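Local coordinates for protein ubiquitin-like-specific protease 2 (Saccharomyces cerevisiae, PDB 5LNB) that cleaves SUMO from modified proteins as a cysteine protease of the peptidase C48 family, here represented by its catalytic domain, at residues F40-L43 against V49-S52; A92-N97 against I175-E180; C204-Q209 against I220-K225. All coordinates share one frame; numbering follows the deposited sequence.

Interaction 1 (F40-L43 against V49-S52)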
ATOM      1  N   PHE A  40       6.952  16.219   3.484  1.00 26.49           N
ATOM      2  CA  PHE A  40       7.282  16.472   2.087  1.00 29.76           C
ATOM      3  C   PHE A  40       8.788  16.399   1.833  1.00 31.04           C
ATOM      4  O   PHE A  40       9.218  15.984   0.750  1.00 26.99           O
ATOM      5  CB  PHE A  40       6.703  17.845   1.709  1.00 31.23           C
ATOM      6  CG  PHE A  40       7.084  18.338   0.342  1.00 31.12           C
ATOM      7  CD1 PHE A  40       6.417  17.885  -0.787  1.00 34.01           C
ATOM      8  CD2 PHE A  40       8.079  19.289   0.190  1.00 29.71           C
ATOM      9  CE1 PHE A  40       6.760  18.351  -2.047  1.00 28.18           C
ATOM     10  CE2 PHE A  40       8.421  19.758  -1.062  1.00 30.96           C
ATOM     11  CZ  PHE A  40       7.758  19.291  -2.181  1.00 30.11           C
ATOM     12  N   LYS A  41       9.607  16.777   2.814  1.00 28.66           N
ATOM     13  CA  LYS A  41      11.036  16.914   2.555  1.00 30.61           C
ATOM     14  C   LYS A  41      11.740  15.571   2.387  1.00 32.64           C
ATOM     15  O   LYS A  41      12.871  15.542   1.887  1.00 36.04           O
ATOM     16  CB  LYS A  41      11.703  17.705   3.679  1.00 30.75           C
ATOM     17  CG  LYS A  41      12.020  16.871   4.901  1.00 36.74           C
ATOM     18  CD  LYS A  41      12.420  17.758   6.057  1.00 49.58           C
ATOM     19  CE  LYS A  41      12.753  16.936   7.284  1.00 56.15           C
ATOM     20  NZ  LYS A  41      13.061  17.813   8.448  1.00 64.21           N
ATOM     21  N   CYS A  42      11.112  14.463   2.790  1.00 31.25           N
ATOM     22  CA  CYS A  42      11.747  13.166   2.594  1.00 34.16           C
ATOM     23  C   CYS A  42      11.806  12.774   1.125  1.00 35.70           C
ATOM     24  O   CYS A  42      12.573  11.874   0.773  1.00 37.97           O
ATOM     25  CB  CYS A  42      11.030  12.085   3.407  1.00 27.25           C
ATOM     26  SG  CYS A  42       9.435  11.567   2.749  1.00 34.74           S
ATOM     27  N   LEU A  43      11.033  13.439   0.263  1.00 34.18           N
ATOM     28  CA  LEU A  43      11.061  13.202  -1.177  1.00 30.57           C
ATOM     29  C   LEU A  43      12.214  13.930  -1.874  1.00 34.31           C
ATOM     30  O   LEU A  43      12.199  14.095  -3.102  1.00 42.35           O
ATOM     31  CB  LEU A  43       9.720  13.604  -1.804  1.00 26.85           C
ATOM     32  CG  LEU A  43       8.487  12.815  -1.326  1.00 27.43           C
ATOM     33  CD1 LEU A  43       7.183  13.452  -1.811  1.00 26.31           C
ATOM     34  CD2 LEU A  43       8.554  11.353  -1.759  1.00 22.00           C
ATOM     35  N   VAL A  49      11.391   7.262   3.167  1.00 24.83           N
ATOM     36  CA  VAL A  49      10.031   7.747   2.960  1.00 24.84           C
ATOM     37  C   VAL A  49       9.229   7.488   4.233  1.00 26.47           C
ATOM     38  O   VAL A  49       9.071   6.337   4.648  1.00 24.59           O
ATOM     39  CB  VAL A  49       9.385   7.061   1.748  1.00 20.95           C
ATOM     40  CG1 VAL A  49       7.944   7.471   1.626  1.00 20.69           C
ATOM     41  CG2 VAL A  49      10.140   7.410   0.471  1.00 21.89           C
ATOM     42  N   ASN A  50       8.717   8.554   4.853  1.00 21.62           N
ATOM     43  CA  ASN A  50       8.016   8.375   6.125  1.00 28.16           C
ATOM     44  C   ASN A  50       6.581   7.873   5.912  1.00 22.50           C
ATOM     45  O   ASN A  50       6.073   7.799   4.790  1.00 19.49           O
ATOM     46  CB  ASN A  50       8.014   9.676   6.936  1.00 26.79           C
ATOM     47  CG  ASN A  50       7.374  10.833   6.188  1.00 30.22           C
ATOM     48  OD1 ASN A  50       6.209  10.770   5.792  1.00 29.80           O
ATOM     49  ND2 ASN A  50       8.140  11.895   5.986  1.00 35.52           N
ATOM     50  N   ASP A  51       5.930   7.511   7.027  1.00 25.60           N
ATOM     51  CA  ASP A  51       4.589   6.923   6.975  1.00 22.81           C
ATOM     52  C   ASP A  51       3.575   7.877   6.357  1.00 28.09           C
ATOM     53  O   ASP A  51       2.640   7.439   5.673  1.00 26.32           O
ATOM     54  CB  ASP A  51       4.130   6.538   8.378  1.00 34.37           C
ATOM     55  CG  ASP A  51       5.099   5.617   9.076  1.00 63.66           C
ATOM     56  OD1 ASP A  51       5.456   4.576   8.488  1.00 73.48           O
ATOM     57  OD2 ASP A  51       5.508   5.932  10.213  1.00 75.71           O
ATOM     58  N   SER A  52       3.713   9.180   6.627  1.00 25.12           N
ATOM     59  CA  SER A  52       2.743  10.146   6.125  1.00 26.96           C
ATOM     60  C   SER A  52       2.717  10.144   4.607  1.00 25.28           C
ATOM     61  O   SER A  52       1.646  10.092   3.988  1.00 26.71           O
ATOM     62  CB  SER A  52       3.070  11.545   6.646  1.00 27.92           C
ATOM     63  OG  SER A  52       3.031  11.563   8.055  1.00 37.95           O
TER

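Interaction 2 (A92-N97 against I175-E180)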
ATOM      1  N   ALA A  92       2.795 -12.119  21.744  1.00 39.22           N
ATOM      2  CA  ALA A  92       2.080 -13.089  22.559  1.00 40.04           C
ATOM      3  C   ALA A  92       0.650 -13.311  22.076  1.00 41.04           C
ATOM      4  O   ALA A  92       0.010 -14.277  22.502  1.00 43.94           O
ATOM      5  CB  ALA A  92       2.063 -12.637  24.021  1.00 41.23           C
ATOM      6  N   ASP A  93       0.137 -12.449  21.197  1.00 38.80           N
ATOM      7  CA  ASP A  93      -1.264 -12.487  20.796  1.00 32.28           C
ATOM      8  C   ASP A  93      -1.517 -11.475  19.684  1.00 31.90           C
ATOM      9  O   ASP A  93      -2.027 -10.377  19.935  1.00 34.14           O
ATOM     10  CB  ASP A  93      -2.158 -12.205  22.003  1.00 34.55           C
ATOM     11  CG  ASP A  93      -3.637 -12.424  21.712  1.00 42.65           C
ATOM     12  OD1 ASP A  93      -4.031 -12.475  20.526  1.00 44.55           O
ATOM     13  OD2 ASP A  93      -4.411 -12.534  22.686  1.00 45.87           O
ATOM     14  N   TYR A  94      -1.153 -11.834  18.453  1.00 27.34           N
ATOM     15  CA  TYR A  94      -1.246 -10.887  17.348  1.00 26.76           C
ATOM     16  C   TYR A  94      -2.638 -10.284  17.244  1.00 29.01           C
ATOM     17  O   TYR A  94      -2.789  -9.070  17.070  1.00 30.13           O
ATOM     18  CB  TYR A  94      -0.873 -11.580  16.037  1.00 30.39           C
ATOM     19  CG  TYR A  94       0.583 -11.967  15.936  1.00 37.31           C
ATOM     20  CD1 TYR A  94       1.590 -11.046  16.189  1.00 35.08           C
ATOM     21  CD2 TYR A  94       0.955 -13.268  15.594  1.00 44.98           C
ATOM     22  CE1 TYR A  94       2.932 -11.401  16.093  1.00 35.36           C
ATOM     23  CE2 TYR A  94       2.293 -13.633  15.497  1.00 42.90           C
ATOM     24  CZ  TYR A  94       3.274 -12.692  15.744  1.00 41.74           C
ATOM     25  OH  TYR A  94       4.597 -13.050  15.645  1.00 45.62           O
ATOM     26  N   TYR A  95      -3.673 -11.119  17.346  1.00 25.17           N
ATOM     27  CA  TYR A  95      -5.011 -10.635  17.048  1.00 24.22           C
ATOM     28  C   TYR A  95      -5.485  -9.630  18.094  1.00 25.46           C
ATOM     29  O   TYR A  95      -6.050  -8.587  17.747  1.00 23.64           O
ATOM     30  CB  TYR A  95      -5.985 -11.808  16.929  1.00 24.83           C
ATOM     31  CG  TYR A  95      -7.286 -11.387  16.313  1.00 26.50           C
ATOM     32  CD1 TYR A  95      -7.335 -10.916  15.007  1.00 25.60           C
ATOM     33  CD2 TYR A  95      -8.464 -11.424  17.041  1.00 23.38           C
ATOM     34  CE1 TYR A  95      -8.525 -10.508  14.443  1.00 25.69           C
ATOM     35  CE2 TYR A  95      -9.656 -11.020  16.483  1.00 22.25           C
ATOM     36  CZ  TYR A  95      -9.684 -10.571  15.189  1.00 23.04           C
ATOM     37  OH  TYR A  95     -10.878 -10.161  14.644  1.00 28.13           O
ATOM     38  N   SER A  96      -5.254  -9.919  19.379  1.00 23.37           N
ATOM     39  CA  SER A  96      -5.628  -8.972  20.425  1.00 24.94           C
ATOM     40  C   SER A  96      -5.061  -7.585  20.168  1.00 28.42           C
ATOM     41  O   SER A  96      -5.660  -6.588  20.583  1.00 30.83           O
ATOM     42  CB  SER A  96      -5.150  -9.468  21.790  1.00 31.63           C
ATOM     43  OG  SER A  96      -5.860 -10.631  22.167  1.00 49.46           O
ATOM     44  N   ASN A  97      -3.901  -7.500  19.504  1.00 22.94           N
ATOM     45  CA  ASN A  97      -3.259  -6.208  19.291  1.00 23.41           C
ATOM     46  C   ASN A  97      -4.096  -5.309  18.390  1.00 23.55           C
ATOM     47  O   ASN A  97      -4.141  -4.092  18.595  1.00 23.83           O
ATOM     48  CB  ASN A  97      -1.860  -6.400  18.696  1.00 22.62           C
ATOM     49  CG  ASN A  97      -0.903  -7.081  19.655  1.00 31.91           C
ATOM     50  OD1 ASN A  97      -1.084  -7.023  20.867  1.00 34.29           O
ATOM     51  ND2 ASN A  97       0.132  -7.726  19.112  1.00 27.27           N
ATOM     52  N   ILE A 175       5.556 -12.400   6.970  1.00 25.41           N
ATOM     53  CA  ILE A 175       4.184 -12.601   6.528  1.00 27.08           C
ATOM     54  C   ILE A 175       3.431 -13.582   7.419  1.00 29.73           C
ATOM     55  O   ILE A 175       2.191 -13.587   7.410  1.00 25.29           O
ATOM     56  CB  ILE A 175       4.157 -13.072   5.064  1.00 28.20           C
ATOM     57  CG1 ILE A 175       4.676 -11.957   4.148  1.00 25.97           C
ATOM     58  CG2 ILE A 175       2.760 -13.566   4.668  1.00 25.06           C
ATOM     59  CD1 ILE A 175       4.009 -10.626   4.349  1.00 22.19           C
ATOM     60  N   ASP A 176       4.138 -14.399   8.201  1.00 31.73           N
ATOM     61  CA  ASP A 176       3.455 -15.363   9.054  1.00 28.10           C
ATOM     62  C   ASP A 176       2.484 -14.699  10.024  1.00 30.64           C
ATOM     63  O   ASP A 176       1.392 -15.246  10.224  1.00 32.57           O
ATOM     64  CB  ASP A 176       4.482 -16.227   9.802  1.00 30.26           C
ATOM     65  CG  ASP A 176       3.829 -17.219  10.760  1.00 41.77           C
ATOM     66  OD1 ASP A 176       3.709 -16.901  11.969  1.00 45.72           O
ATOM     67  OD2 ASP A 176       3.403 -18.304  10.296  1.00 40.94           O
ATOM     68  N   PRO A 177       2.805 -13.565  10.652  1.00 32.31           N
ATOM     69  CA  PRO A 177       1.797 -12.903  11.496  1.00 29.00           C
ATOM     70  C   PRO A 177       0.537 -12.544  10.737  1.00 29.88           C
ATOM     71  O   PRO A 177      -0.544 -12.489  11.333  1.00 28.72           O
ATOM     72  CB  PRO A 177       2.529 -11.650  11.996  1.00 28.50           C
ATOM     73  CG  PRO A 177       3.971 -12.015  11.946  1.00 32.36           C
ATOM     74  CD  PRO A 177       4.128 -12.929  10.763  1.00 31.99           C
ATOM     75  N   ILE A 178       0.631 -12.290   9.433  1.00 29.19           N
ATOM     76  CA  ILE A 178      -0.574 -11.954   8.688  1.00 26.86           C
ATOM     77  C   ILE A 178      -1.411 -13.200   8.456  1.00 26.46           C
ATOM     78  O   ILE A 178      -2.646 -13.143   8.483  1.00 27.73           O
ATOM     79  CB  ILE A 178      -0.224 -11.239   7.370  1.00 25.21           C
ATOM     80  CG1 ILE A 178       0.564  -9.957   7.660  1.00 23.94           C
ATOM     81  CG2 ILE A 178      -1.502 -10.925   6.589  1.00 16.41           C
ATOM     82  CD1 ILE A 178       0.978  -9.191   6.423  1.00 26.33           C
ATOM     83  N   LYS A 179      -0.762 -14.345   8.234  1.00 25.38           N
ATOM     84  CA  LYS A 179      -1.499 -15.603   8.170  1.00 23.92           C
ATOM     85  C   LYS A 179      -2.302 -15.826   9.446  1.00 24.32           C
ATOM     86  O   LYS A 179      -3.491 -16.161   9.397  1.00 26.25           O
ATOM     87  CB  LYS A 179      -0.544 -16.767   7.936  1.00 24.13           C
ATOM     88  CG  LYS A 179       0.244 -16.700   6.655  1.00 26.70           C
ATOM     89  CD  LYS A 179       0.750 -18.081   6.280  1.00 26.29           C
ATOM     90  CE  LYS A 179       1.640 -18.044   5.046  1.00 25.92           C
ATOM     91  NZ  LYS A 179       2.191 -19.425   4.758  1.00 28.39           N
ATOM     92  N   GLU A 180      -1.667 -15.648  10.607  1.00 25.74           N
ATOM     93  CA  GLU A 180      -2.366 -15.902  11.864  1.00 27.21           C
ATOM     94  C   GLU A 180      -3.478 -14.887  12.090  1.00 31.18           C
ATOM     95  O   GLU A 180      -4.556 -15.232  12.592  1.00 35.73           O
ATOM     96  CB  GLU A 180      -1.370 -15.896  13.026  1.00 31.34           C
ATOM     97  CG  GLU A 180      -0.296 -16.996  12.922  1.00 35.62           C
ATOM     98  CD  GLU A 180      -0.847 -18.422  13.110  1.00 47.73           C
ATOM     99  OE1 GLU A 180      -1.881 -18.602  13.798  1.00 46.91           O
ATOM    100  OE2 GLU A 180      -0.235 -19.370  12.569  1.00 51.35           O
TER
HETATM  101  O   HOH W   1       4.963 -15.391  13.809  1.00 38.65           O

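Interaction 3 (C204-Q209 against I220-K225)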
ATOM      1  N   CYS A 204       6.337 -11.972  -5.213  1.00 25.78           N
ATOM      2  CA  CYS A 204       6.021 -11.475  -6.542  1.00 27.53           C
ATOM      3  C   CYS A 204       7.127 -10.574  -7.059  1.00 24.72           C
ATOM      4  O   CYS A 204       7.515  -9.623  -6.370  1.00 26.40           O
ATOM      5  CB  CYS A 204       4.689 -10.720  -6.526  1.00 25.21           C
ATOM      6  SG  CYS A 204       3.315 -11.769  -6.014  1.00 24.62           S
ATOM      7  N   PRO A 205       7.636 -10.821  -8.266  1.00 23.31           N
ATOM      8  CA  PRO A 205       8.746 -10.009  -8.789  1.00 22.40           C
ATOM      9  C   PRO A 205       8.305  -8.601  -9.179  1.00 26.03           C
ATOM     10  O   PRO A 205       7.326  -8.412  -9.903  1.00 24.72           O
ATOM     11  CB  PRO A 205       9.221 -10.807 -10.011  1.00 25.19           C
ATOM     12  CG  PRO A 205       8.015 -11.552 -10.446  1.00 30.15           C
ATOM     13  CD  PRO A 205       7.254 -11.899  -9.191  1.00 23.44           C
ATOM     14  N   VAL A 206       9.052  -7.614  -8.695  1.00 21.73           N
ATOM     15  CA  VAL A 206       8.910  -6.214  -9.078  1.00 19.55           C
ATOM     16  C   VAL A 206      10.310  -5.692  -9.378  1.00 28.38           C
ATOM     17  O   VAL A 206      11.291  -6.349  -9.005  1.00 26.78           O
ATOM     18  CB  VAL A 206       8.239  -5.390  -7.968  1.00 18.79           C
ATOM     19  CG1 VAL A 206       6.737  -5.696  -7.888  1.00 17.96           C
ATOM     20  CG2 VAL A 206       8.943  -5.639  -6.626  1.00 18.02           C
ATOM     21  N   PRO A 207      10.474  -4.532 -10.015  1.00 26.86           N
ATOM     22  CA  PRO A 207      11.831  -4.046 -10.285  1.00 27.37           C
ATOM     23  C   PRO A 207      12.653  -4.059  -9.005  1.00 23.13           C
ATOM     24  O   PRO A 207      12.157  -3.760  -7.920  1.00 24.99           O
ATOM     25  CB  PRO A 207      11.613  -2.621 -10.810  1.00 20.10           C
ATOM     26  CG  PRO A 207      10.176  -2.605 -11.283  1.00 27.44           C
ATOM     27  CD  PRO A 207       9.452  -3.522 -10.338  1.00 23.78           C
ATOM     28  N   GLN A 208      13.905  -4.460  -9.129  1.00 23.20           N
ATOM     29  CA  GLN A 208      14.802  -4.564  -7.994  1.00 28.48           C
ATOM     30  C   GLN A 208      15.881  -3.497  -8.092  1.00 28.50           C
ATOM     31  O   GLN A 208      16.446  -3.260  -9.166  1.00 26.23           O
ATOM     32  CB  GLN A 208      15.432  -5.957  -7.918  1.00 31.30           C
ATOM     33  CG  GLN A 208      14.373  -7.042  -7.740  1.00 44.65           C
ATOM     34  CD  GLN A 208      14.959  -8.393  -7.451  1.00 55.02           C
ATOM     35  OE1 GLN A 208      14.629  -9.020  -6.440  1.00 60.91           O
ATOM     36  NE2 GLN A 208      15.835  -8.864  -8.337  1.00 56.52           N
ATOM     37  N   GLN A 209      16.147  -2.859  -6.966  1.00 24.62           N
ATOM     38  CA  GLN A 209      17.164  -1.831  -6.839  1.00 30.92           C
ATOM     39  C   GLN A 209      17.592  -1.836  -5.377  1.00 27.76           C
ATOM     40  O   GLN A 209      16.738  -1.725  -4.492  1.00 24.67           O
ATOM     41  CB  GLN A 209      16.614  -0.468  -7.280  1.00 38.60           C
ATOM     42  CG  GLN A 209      17.649   0.492  -7.873  1.00 40.86           C
ATOM     43  CD  GLN A 209      18.520   1.125  -6.811  1.00 40.80           C
ATOM     44  OE1 GLN A 209      18.095   1.283  -5.664  1.00 34.39           O
ATOM     45  NE2 GLN A 209      19.752   1.484  -7.181  1.00 43.26           N
ATOM     46  N   ILE A 220       5.084   2.589  -3.225  1.00 20.44           N
ATOM     47  CA  ILE A 220       4.076   3.477  -3.794  1.00 17.80           C
ATOM     48  C   ILE A 220       3.835   3.138  -5.261  1.00 20.29           C
ATOM     49  O   ILE A 220       2.689   2.987  -5.701  1.00 19.70           O
ATOM     50  CB  ILE A 220       4.502   4.945  -3.608  1.00 21.05           C
ATOM     51  CG1 ILE A 220       4.473   5.327  -2.120  1.00 19.25           C
ATOM     52  CG2 ILE A 220       3.641   5.899  -4.477  1.00 19.19           C
ATOM     53  CD1 ILE A 220       5.151   6.662  -1.801  1.00 17.00           C
ATOM     54  N   LEU A 221       4.913   2.995  -6.042  1.00 20.76           N
ATOM     55  CA  LEU A 221       4.729   2.805  -7.475  1.00 16.76           C
ATOM     56  C   LEU A 221       4.294   1.390  -7.822  1.00 19.52           C
ATOM     57  O   LEU A 221       3.596   1.194  -8.824  1.00 18.42           O
ATOM     58  CB  LEU A 221       5.997   3.188  -8.229  1.00 26.56           C
ATOM     59  CG  LEU A 221       5.935   4.693  -8.559  1.00 30.07           C
ATOM     60  CD1 LEU A 221       6.593   5.555  -7.490  1.00 24.78           C
ATOM     61  CD2 LEU A 221       6.474   4.997  -9.924  1.00 34.80           C
ATOM     62  N   ASN A 222       4.666   0.398  -7.006  1.00 16.82           N
ATOM     63  CA  ASN A 222       4.202  -0.961  -7.254  1.00 19.91           C
ATOM     64  C   ASN A 222       2.710  -1.081  -6.970  1.00 23.37           C
ATOM     65  O   ASN A 222       1.965  -1.678  -7.759  1.00 24.58           O
ATOM     66  CB  ASN A 222       5.008  -1.953  -6.411  1.00 20.59           C
ATOM     67  CG  ASN A 222       6.447  -2.102  -6.903  1.00 20.53           C
ATOM     68  OD1 ASN A 222       6.754  -1.817  -8.066  1.00 17.50           O
ATOM     69  ND2 ASN A 222       7.331  -2.539  -6.019  1.00 17.85           N
ATOM     70  N   ILE A 223       2.256  -0.493  -5.863  1.00 21.05           N
ATOM     71  CA  ILE A 223       0.825  -0.453  -5.577  1.00 19.46           C
ATOM     72  C   ILE A 223       0.095   0.330  -6.657  1.00 18.36           C
ATOM     73  O   ILE A 223      -0.954  -0.093  -7.155  1.00 23.67           O
ATOM     74  CB  ILE A 223       0.577   0.134  -4.174  1.00 17.18           C
ATOM     75  CG1 ILE A 223       1.030  -0.877  -3.106  1.00 15.84           C
ATOM     76  CG2 ILE A 223      -0.891   0.521  -4.016  1.00 15.77           C
ATOM     77  CD1 ILE A 223       0.977  -0.384  -1.684  1.00 14.18           C
ATOM     78  N   ARG A 224       0.646   1.477  -7.047  1.00 18.82           N
ATOM     79  CA  ARG A 224       0.038   2.259  -8.113  1.00 18.70           C
ATOM     80  C   ARG A 224      -0.116   1.435  -9.382  1.00 22.69           C
ATOM     81  O   ARG A 224      -1.177   1.443 -10.015  1.00 27.40           O
ATOM     82  CB  ARG A 224       0.874   3.504  -8.393  1.00 20.27           C
ATOM     83  CG  ARG A 224       0.349   4.307  -9.569  1.00 21.52           C
ATOM     84  CD  ARG A 224       1.204   5.530  -9.848  1.00 21.36           C
ATOM     85  NE  ARG A 224       0.661   6.295 -10.959  1.00 29.80           N
ATOM     86  CZ  ARG A 224       1.280   7.323 -11.534  1.00 37.24           C
ATOM     87  NH1 ARG A 224       2.479   7.702 -11.110  1.00 41.66           N
ATOM     88  NH2 ARG A 224       0.704   7.967 -12.540  1.00 34.27           N
ATOM     89  N   LYS A 225       0.942   0.720  -9.776  1.00 19.34           N
ATOM     90  CA  LYS A 225       0.864  -0.091 -10.987  1.00 22.48           C
ATOM     91  C   LYS A 225      -0.185  -1.188 -10.839  1.00 22.37           C
ATOM     92  O   LYS A 225      -0.972  -1.436 -11.757  1.00 24.99           O
ATOM     93  CB  LYS A 225       2.228  -0.692 -11.313  1.00 19.27           C
ATOM     94  CG  LYS A 225       2.223  -1.646 -12.501  1.00 23.51           C
ATOM     95  CD  LYS A 225       1.822  -0.952 -13.795  1.00 21.81           C
ATOM     96  CE  LYS A 225       2.710   0.261 -14.066  1.00 21.82           C
ATOM     97  NZ  LYS A 225       2.537   0.790 -15.454  1.00 27.61           N
TER
HETATM   98  O   HOH W   2      10.113  -2.233  -7.087  1.00 19.68           O

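Interaction 1 (F40-L43 against V49-S52)
A chi1 of 74° places C42 SG between the backbone N and carbonyl carbon of its own residue, facing the turn into helix 51-67, while N50, with a similar chi1 of 58°, bends its carboxamide back toward C42. C42 SG sits over one face of the N50 carboxamide, almost straight above ND2, 3.5 Å away, and C42 CB is 3.9 Å from that same N50 ND2. The sulfur also rests against the incoming main chain, 3.9 Å from V49 CA and 3.7 Å from N50 N. Because the ND2 hydrogens lie in the amide plane, this is van der Waals packing of a thiol on an amide and a backbone. N50 is the N-cap of the helix. Its OD1 accepts from I53 N, which fixes the rotation of the carboxamide and presents ND2 to D39 O, a weak bond. Across the contact, L43 N bonds to F40 O at 3.2 Å within the short 3-10 turn that carries C42. The contact thus folds the loop after helix 37-40 onto the start of helix 51-67: V49 O accepts from W123 NE1 on strand 122-129, C42 and L43 pack on I53, and F40 and L43 lean on helix 264-285.

Interaction 2 (A92-N97 against I175-E180)
Y94 and P177 form a CH-pi contact: P177 CB sits over one face of the tyrosine ring, 4.0 Å from the centroid and 10° off the ring normal. Apolar packing extends it, with P177 CG 3.9 Å from Y94 CZ. Next to the proline, E180 CB reaches Y94 CD2 at 4.3 Å from an oblique direction, but the carboxylate turns away to a salt bridge with K196. The polar link runs through one water, held 3.0 Å from Y94 OH and donating to D176 OD1 at 2.7 Å. D176, chi1 178°, sends its carboxylate out anti to the main-chain nitrogen, and its OD2 also pairs with K196. Within 92-97 a capping bond, D93 OD1 from S96 N at 3.1 Å, closes the first turn of the weakly bonded helix. P177 has no N-H to give, and helix 172-190 kinks there; I178 N bonds to I175 O, which also accepts from K179 N. Y94 thus uses its ring face for proline CH groups and its hydroxyl for a water that D176 also holds. No direct hydrogen bond joins 92-97 to 175-180; further along helix 172-190, Y95 OH bonds D188 directly.

Interaction 3 (C204-Q209 against I220-K225)
V206 and N222 supply the tight part of this contact. V206 lies over one face of the N222 carboxamide: V206 CG1 stands above N222 CG at 3.7 Å, while V206 CG2 and V206 CB are nearer N222 ND2, at 3.5 Å and 3.6 Å. Both side chains leave their backbones toward each other and cross obliquely, and F164 of strand 159-164 packs on both. With chi1 -71°, N222 CG lies opposite its own carbonyl carbon, and the amide projects from helix 215-228 to the loop. The P207 side is looser. P207 CD comes only to 3.9 Å from N222 OD1, and the main chain here meets the helix through a water, which donates to P207 O at 2.7 Å and accepts from N222 ND2 at 3.0 Å. N222 OD1 takes a hydrogen bond from R261 NH2. Each end of the buried amide therefore has a partner, arginine at the oxygen and water at the nitrogen, which holds the flat group in one orientation with the valine packed on its face. The arginine charge probably draws electron density toward OD1 and would make ND2 a stronger donor, so a buried amide with both ends partnered joins helix 215-228 to the loop that follows strand 199-203.

Along the chain the three contacts come in series. Interactions 1 and 3 have centres about 18 Å apart and nearest atoms about 4 Å apart, and helix 51-67 joins them: it starts at interaction 1, and its later residues F57, T58 and Y61 pack on I220, I223 and R224. Interaction 2 is more remote, its centre about 28 Å from interaction 1 and 25 Å from interaction 3. The mixed sheet connects it: strand 159-164 packs on helix 172-190 through I161 and T163, and on the partners of interaction 3 through F164. The contacts thus join loops and short helices to the long helices 51-67, 172-190 and 215-228 that pack about the mixed sheet of this clan CA cysteine protease domain.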